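Local coordinates for protein imidazoleglycerol-phosphate dehydratase (Pyrococcus furiosus, PDB 5DNL) that catalyses the manganese-dependent dehydration of imidazoleglycerol phosphate to imidazoleacetol phosphate, the sixth step of histidine biosynthesis, at residues A[47-50]-A[51-55]; A[3-6]-A[7-10]; A[143-146]-A[147-151]. All coordinates share one frame; numbering follows the deposited sequence.

Interaction 1: residues A[47-50]-A[51-55]. With MN (manganese (II) ion), chain D; MN (manganese (II) ion), chain E; 5DL ([(2S)-2-hydroxy-3-(1H-1,2,4-triazol-1-yl)propyl]phosphonic acid), chain F.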
# COMPACT_ATOMS: atom_id res chain seq x y z
N THR A 47 14.99 41.86 -32.67
CA THR A 47 13.80 42.46 -32.12
C THR A 47 12.74 41.36 -32.05
O THR A 47 12.76 40.42 -32.85
CB THR A 47 13.31 43.67 -32.93
OG1 THR A 47 13.05 43.28 -34.27
CG2 THR A 47 14.37 44.78 -32.92
N TYR A 48 11.84 41.49 -31.09
CA TYR A 48 10.84 40.46 -30.87
C TYR A 48 9.62 41.02 -30.15
O TYR A 48 9.69 42.06 -29.49
CB TYR A 48 11.44 39.33 -30.01
CG TYR A 48 11.74 39.71 -28.58
CD1 TYR A 48 12.95 40.31 -28.23
CD2 TYR A 48 10.84 39.43 -27.56
CE1 TYR A 48 13.22 40.65 -26.91
CE2 TYR A 48 11.09 39.78 -26.25
CZ TYR A 48 12.30 40.38 -25.93
OH TYR A 48 12.58 40.69 -24.62
N ASP A 49 8.53 40.26 -30.21
CA ASP A 49 7.31 40.59 -29.48
C ASP A 49 7.24 39.84 -28.15
O ASP A 49 7.13 40.45 -27.10
CB ASP A 49 6.05 40.37 -30.36
CG ASP A 49 6.00 38.99 -31.07
OD1 ASP A 49 6.86 38.12 -30.85
OD2 ASP A 49 5.07 38.77 -31.89
N LEU A 50 7.34 38.52 -28.20
CA LEU A 50 7.27 37.66 -27.03
C LEU A 50 8.57 36.85 -26.90
O LEU A 50 9.13 36.41 -27.89
CB LEU A 50 6.09 36.70 -27.14
CG LEU A 50 4.69 37.30 -27.22
CD1 LEU A 50 3.66 36.18 -27.27
CD2 LEU A 50 4.42 38.27 -26.07
N ARG A 51 8.99 36.62 -25.66
CA ARG A 51 10.26 35.94 -25.41
C ARG A 51 10.31 34.54 -26.04
O ARG A 51 11.34 34.13 -26.52
CB ARG A 51 10.57 35.84 -23.90
CG ARG A 51 10.96 37.17 -23.26
CD ARG A 51 11.32 37.01 -21.79
NE ARG A 51 12.63 36.38 -21.59
CZ ARG A 51 12.96 35.57 -20.59
NH1 ARG A 51 12.06 35.18 -19.68
NH2 ARG A 51 14.20 35.11 -20.52
N HIS A 52 9.20 33.78 -26.02
CA HIS A 52 9.21 32.46 -26.65
C HIS A 52 9.58 32.57 -28.12
O HIS A 52 10.40 31.80 -28.62
CB HIS A 52 7.84 31.83 -26.49
CG HIS A 52 7.64 30.48 -27.11
ND1 HIS A 52 7.01 29.47 -26.41
CD2 HIS A 52 7.89 29.97 -28.34
CE1 HIS A 52 6.86 28.42 -27.19
NE2 HIS A 52 7.40 28.69 -28.36
N HIS A 53 8.95 33.52 -28.82
CA HIS A 53 9.25 33.70 -30.23
C HIS A 53 10.74 34.05 -30.42
O HIS A 53 11.38 33.57 -31.34
CB HIS A 53 8.39 34.78 -30.88
CG HIS A 53 6.92 34.48 -30.85
ND1 HIS A 53 5.98 35.48 -30.93
CD2 HIS A 53 6.23 33.32 -30.78
CE1 HIS A 53 4.77 34.95 -30.89
NE2 HIS A 53 4.90 33.64 -30.82
N LEU A 54 11.29 34.88 -29.54
CA LEU A 54 12.71 35.20 -29.58
C LEU A 54 13.60 33.99 -29.41
O LEU A 54 14.50 33.74 -30.20
CB LEU A 54 13.07 36.23 -28.51
CG LEU A 54 14.54 36.54 -28.35
CD1 LEU A 54 15.08 37.29 -29.57
CD2 LEU A 54 14.78 37.31 -27.05
N TRP A 55 13.37 33.22 -28.35
CA TRP A 55 14.24 32.06 -28.06
C TRP A 55 14.21 31.02 -29.19
O TRP A 55 15.24 30.49 -29.60
CB TRP A 55 13.92 31.44 -26.69
CG TRP A 55 14.46 32.24 -25.52
CD1 TRP A 55 14.16 33.54 -25.20
CD2 TRP A 55 15.41 31.79 -24.54
NE1 TRP A 55 14.85 33.91 -24.08
CE2 TRP A 55 15.63 32.87 -23.65
CE3 TRP A 55 16.09 30.58 -24.30
CZ2 TRP A 55 16.49 32.78 -22.57
CZ3 TRP A 55 16.94 30.49 -23.22
CH2 TRP A 55 17.14 31.59 -22.38
MN MN D . 7.33 27.34 -30.18
MN MN E . 2.99 32.24 -30.85
N1 5DL F . 4.20 30.37 -31.09
C3 5DL F . 5.05 28.60 -32.19
N2 5DL F . 4.14 29.58 -32.21
C8 5DL F . 2.31 31.12 -35.21
C7 5DL F . 3.32 31.08 -34.06
C6 5DL F . 3.20 29.76 -33.31
C5 5DL F . 5.20 29.81 -30.39
O10 5DL F . 3.89 29.64 -36.79
P9 5DL F . 2.45 29.80 -36.44
O11 5DL F . 1.58 30.22 -37.60
O12 5DL F . 1.88 28.51 -35.85
O13 5DL F . 3.10 32.16 -33.14
N4 5DL F . 5.74 28.74 -31.02
O HOH W 1 7.12 26.36 -32.14

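Interaction 2: residues A[3-6]-A[7-10]. With 5DL ([(2S)-2-hydroxy-3-(1H-1,2,4-triazol-1-yl)propyl]phosphonic acid), chain F.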
# COMPACT_ATOMS: atom_id res chain seq x y z
N ARG A 3 16.60 36.27 -40.50
CA ARG A 3 15.29 35.65 -40.56
C ARG A 3 14.29 36.64 -40.02
O ARG A 3 14.45 37.12 -38.89
CB ARG A 3 15.25 34.35 -39.76
CG ARG A 3 13.94 33.60 -39.86
CD ARG A 3 13.96 32.33 -39.02
NE ARG A 3 12.70 31.58 -39.04
CZ ARG A 3 11.66 31.80 -38.24
NH1 ARG A 3 11.64 32.79 -37.36
NH2 ARG A 3 10.59 31.01 -38.34
N THR A 4 13.27 36.96 -40.81
CA THR A 4 12.32 37.99 -40.45
C THR A 4 10.90 37.47 -40.60
O THR A 4 10.53 36.92 -41.64
CB THR A 4 12.49 39.24 -41.34
OG1 THR A 4 13.87 39.62 -41.37
CG2 THR A 4 11.63 40.40 -40.83
N THR A 5 10.11 37.61 -39.55
CA THR A 5 8.68 37.35 -39.59
C THR A 5 7.96 38.56 -39.05
O THR A 5 8.59 39.54 -38.65
CB THR A 5 8.27 36.09 -38.76
OG1 THR A 5 8.32 36.40 -37.37
CG2 THR A 5 9.16 34.90 -39.06
N LYS A 6 6.64 38.49 -38.98
CA LYS A 6 5.88 39.53 -38.30
C LYS A 6 6.10 39.56 -36.78
O LYS A 6 5.72 40.54 -36.14
CB LYS A 6 4.38 39.42 -38.61
CG LYS A 6 4.07 39.63 -40.08
CD LYS A 6 2.58 39.51 -40.39
CE LYS A 6 2.30 39.70 -41.87
NZ LYS A 6 0.85 39.60 -42.18
N GLU A 7 6.69 38.50 -36.20
CA GLU A 7 6.96 38.41 -34.76
C GLU A 7 8.37 38.83 -34.36
O GLU A 7 8.56 39.46 -33.32
CB GLU A 7 6.74 36.95 -34.30
CG GLU A 7 5.32 36.45 -34.50
CD GLU A 7 5.17 34.96 -34.31
OE1 GLU A 7 6.17 34.25 -34.19
OE2 GLU A 7 4.01 34.49 -34.31
N THR A 8 9.35 38.43 -35.16
CA THR A 8 10.77 38.61 -34.82
C THR A 8 11.60 39.00 -36.04
O THR A 8 11.24 38.69 -37.17
CB THR A 8 11.42 37.35 -34.21
OG1 THR A 8 11.41 36.30 -35.18
CG2 THR A 8 10.70 36.89 -32.94
N ASP A 9 12.74 39.64 -35.78
CA ASP A 9 13.70 40.00 -36.83
C ASP A 9 15.06 39.74 -36.22
O ASP A 9 15.41 40.37 -35.23
CB ASP A 9 13.54 41.47 -37.22
CG ASP A 9 14.36 41.84 -38.42
OD1 ASP A 9 14.86 40.96 -39.16
OD2 ASP A 9 14.48 43.06 -38.64
N ILE A 10 15.75 38.74 -36.75
CA ILE A 10 16.98 38.25 -36.16
C ILE A 10 18.10 38.20 -37.18
O ILE A 10 17.90 37.73 -38.30
CB ILE A 10 16.74 36.83 -35.60
CG1 ILE A 10 15.70 36.91 -34.47
CG2 ILE A 10 18.05 36.25 -35.08
CD1 ILE A 10 15.17 35.58 -34.04
N1 5DL F . 4.20 30.37 -31.09
C3 5DL F . 5.05 28.60 -32.19
N2 5DL F . 4.14 29.58 -32.21
C8 5DL F . 2.31 31.12 -35.21
C7 5DL F . 3.32 31.08 -34.06
C6 5DL F . 3.20 29.76 -33.31
C5 5DL F . 5.20 29.81 -30.39
O10 5DL F . 3.89 29.64 -36.79
P9 5DL F . 2.45 29.80 -36.44
O11 5DL F . 1.58 30.22 -37.60
O12 5DL F . 1.88 28.51 -35.85
O13 5DL F . 3.10 32.16 -33.14
N4 5DL F . 5.74 28.74 -31.02
O HOH W 2 12.95 35.34 -37.16
O HOH W 3 8.39 34.25 -35.82

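Interaction 3: residues A[143-146]-A[147-151]. With MN (manganese (II) ion), chain B; MN (manganese (II) ion), chain C; 5DL ([(2S)-2-hydroxy-3-(1H-1,2,4-triazol-1-yl)propyl]phosphonic acid), chain G.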
# COMPACT_ATOMS: atom_id res chain seq x y z
N ASN A 143 20.07 24.13 -9.30
CA ASN A 143 19.92 25.55 -9.60
C ASN A 143 19.61 25.83 -11.07
O ASN A 143 20.32 25.39 -11.97
CB ASN A 143 21.19 26.29 -9.21
CG ASN A 143 21.08 27.77 -9.40
OD1 ASN A 143 21.24 28.26 -10.50
ND2 ASN A 143 20.75 28.50 -8.33
N ALA A 144 18.54 26.58 -11.34
CA ALA A 144 18.10 26.81 -12.73
C ALA A 144 19.19 27.43 -13.60
O ALA A 144 19.39 27.01 -14.72
CB ALA A 144 16.87 27.70 -12.76
N HIS A 145 19.84 28.46 -13.10
CA HIS A 145 20.84 29.20 -13.87
C HIS A 145 22.02 28.28 -14.15
O HIS A 145 22.52 28.24 -15.28
CB HIS A 145 21.29 30.41 -13.04
CG HIS A 145 22.18 31.40 -13.72
ND1 HIS A 145 22.01 32.75 -13.52
CD2 HIS A 145 23.30 31.27 -14.47
CE1 HIS A 145 22.95 33.41 -14.17
NE2 HIS A 145 23.75 32.54 -14.74
N HIS A 146 22.46 27.53 -13.14
CA HIS A 146 23.61 26.63 -13.32
C HIS A 146 23.28 25.54 -14.36
O HIS A 146 24.11 25.22 -15.22
CB HIS A 146 24.03 25.99 -12.02
CG HIS A 146 24.52 26.97 -11.01
ND1 HIS A 146 24.62 26.66 -9.67
CD2 HIS A 146 24.94 28.25 -11.13
CE1 HIS A 146 25.09 27.70 -9.01
NE2 HIS A 146 25.28 28.69 -9.87
N ILE A 147 22.07 25.00 -14.30
CA ILE A 147 21.63 23.95 -15.23
C ILE A 147 21.55 24.49 -16.66
O ILE A 147 22.10 23.89 -17.59
CB ILE A 147 20.28 23.33 -14.79
CG1 ILE A 147 20.47 22.54 -13.50
CG2 ILE A 147 19.72 22.44 -15.88
CD1 ILE A 147 19.18 22.24 -12.74
N VAL A 148 20.86 25.61 -16.83
CA VAL A 148 20.63 26.16 -18.17
C VAL A 148 21.96 26.67 -18.76
O VAL A 148 22.28 26.41 -19.93
CB VAL A 148 19.54 27.22 -18.15
CG1 VAL A 148 19.39 27.92 -19.50
CG2 VAL A 148 18.21 26.60 -17.76
N GLU A 149 22.75 27.40 -17.96
CA GLU A 149 24.03 27.88 -18.49
C GLU A 149 24.96 26.70 -18.82
O GLU A 149 25.65 26.75 -19.83
CB GLU A 149 24.72 28.89 -17.56
CG GLU A 149 25.90 29.58 -18.20
CD GLU A 149 26.50 30.66 -17.36
OE1 GLU A 149 25.88 31.10 -16.35
OE2 GLU A 149 27.65 31.04 -17.70
N ALA A 150 25.01 25.66 -17.99
CA ALA A 150 25.80 24.48 -18.34
C ALA A 150 25.35 23.88 -19.68
O ALA A 150 26.17 23.46 -20.49
CB ALA A 150 25.75 23.44 -17.24
N ALA A 151 24.04 23.84 -19.93
CA ALA A 151 23.53 23.38 -21.22
C ALA A 151 24.03 24.22 -22.39
O ALA A 151 24.43 23.68 -23.41
CB ALA A 151 22.02 23.34 -21.20
MN MN B . 25.95 33.01 -15.39
MN MN C . 26.13 30.72 -9.23
N1 5DL G . 26.50 31.98 -13.48
C3 5DL G . 27.86 30.96 -12.01
N2 5DL G . 27.72 31.39 -13.27
C8 5DL G . 30.40 32.20 -15.89
C7 5DL G . 29.30 32.51 -14.88
C6 5DL G . 28.75 31.22 -14.29
C5 5DL G . 25.92 31.89 -12.28
O10 5DL G . 32.22 31.84 -13.97
P9 5DL G . 31.81 31.25 -15.27
O11 5DL G . 32.88 31.33 -16.34
O12 5DL G . 31.40 29.79 -15.11
O13 5DL G . 28.23 33.25 -15.48
N4 5DL G . 26.71 31.29 -11.36
O HOH W 4 28.20 29.99 -9.15

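Interaction 1: residues A[47-50]-A[51-55]
R51 opens helix 51-69 with its CG 4.0 Å from CE2 of Y48; the two side chains run alongside, pointing the same way, the ring and guanidinium planes turned 59° apart. The arginine is long enough to carry its charge past the ring to salt bridges with D24 and with E112 of the second subunit. H52, with CG anti to the backbone N (chi1 179°), swings away from the turn and delivers NE2 to one manganese at 2.3 Å, the ion that also takes N4 of the inhibitor's triazole; its ND1 is hydrogen-bonded to E111 of the second subunit. H53 turns back: its ND1 donates to OD1 of D49 at 2.8 Å, nearly straight at 166° and almost in the plane of the imidazole, meeting the syn side of the carboxylate but tilted well out of its plane. L50 N comes to the anti side of this OD1, from the same face, and the two bonds hold OD1 in place. With ND1 engaged, NE2 is held to bind the second manganese at 2.4 Å. L54 closes the first helical turn through its N to O of N-cap L50 (3.1 Å), while its CD2 makes a CH-pi contact over one face of Y48, 3.9 Å from the ring centroid. The turn joins strand 42-48 to helix 51-69, where R51 and W55 pack on helices 25-38 and 116-130.

Interaction 2: residues A[3-6]-A[7-10]
R3 pairs with I10 away from the turn through two backbone bonds, R3 N to I10 O at 2.9 Å and I10 N to R3 O at 3.0 Å. Its side chain is extended as far as NE, CG anti to the backbone N (chi1 -176°), which brings the guanidinium edge at a slant toward OG1 of T8. There a water accepts from NH1 of R3 and donates to OG1 of T8 at 2.7 Å. D57 OD2 binds both residues, by a salt bridge to R3 NH1 and a hydrogen bond to T8 OG1; arginine suits the place because its long arm spans from strand 2-4 to helix 51-69. Strands 2-4 and 8-14 form an antiparallel beta hairpin, with T4 and D9 as the non-hydrogen-bonded pair; T4 OG1 donates to D9 OD1 from above the carboxylate plane. At the turn, T5 N donates to T8 O at 2.8 Å, and OG1 of T5 accepts from E7 N (2.9 Å) and T8 N, an ST turn. Extended E7 brings OE2 within 2.8 Å of O13, the inhibitor's hydroxyl. A second water donates to OE1 of E7 and accepts from OG1 of T5, tying the glutamate to the turn. K173 of the third subunit packs on R3, T5 and E7.

Interaction 3: residues A[143-146]-A[147-151]
H145 and E149, one helical turn apart, grip the same manganese ion: NE2 of H145 lies 2.3 Å from the metal and OE1 of E149 2.1 Å. The spacing of four residues puts both side chains on one side of helix 144-162, where they run side by side with ring and carboxylate planes 43° apart. Both have CG anti to the backbone N (chi1 -172° for H145, -169° for E149), and the extended glutamate brings OE1 to the edge of the imidazole. H146 leans another way, and its NE2 binds a second manganese at 2.3 Å. Histidine suits both places because one ring nitrogen can face the metal while ND1 is held from behind, by E111 for H145 and by D86 for H146. At the helix start, N143 is the N-cap: its OD1 accepts from H146 N at 3.0 Å, on a lone pair in the carbonyl plane, while its amide ND2 bonds to S117 of the fourth subunit. Its backbone O takes I147 N at 2.9 Å, beginning the run of helical bonds. Further out, CG1 of I147 lies 3.2 Å from O of N143, and CG2 of V148 rests beside O of A144. The inhibitor's triazole gives N1 to the first ion, which hydroxyl O13 also binds to form a chelate, and N4 to the second, bridging the metals; the substrate's imidazole, with two ring nitrogens, probably does likewise.

Overall arrangement
Interactions 2 and 1 follow one another in the chain and touch, their centres 9 Å apart: T47 N lies 3.0 Å from D9 O between neighbouring strands, and E7 OE1 lies 3.4 Å from CG of H53. Both reach one inhibitor molecule, interaction 2 at its hydroxyl and interaction 1 through both manganese ions. Interaction 3, about 20 Å from interaction 1 between centres, meets another copy of the inhibitor. The sites are equivalent: H29, H145, H146 and E149 of a second subunit join H52, H53, E56 and E121 at the metals of 47-55, and a fourth subunit reciprocates at 143-151. With R76, R98, S171 and K173 of a third subunit binding the inhibitor, three subunits share each site.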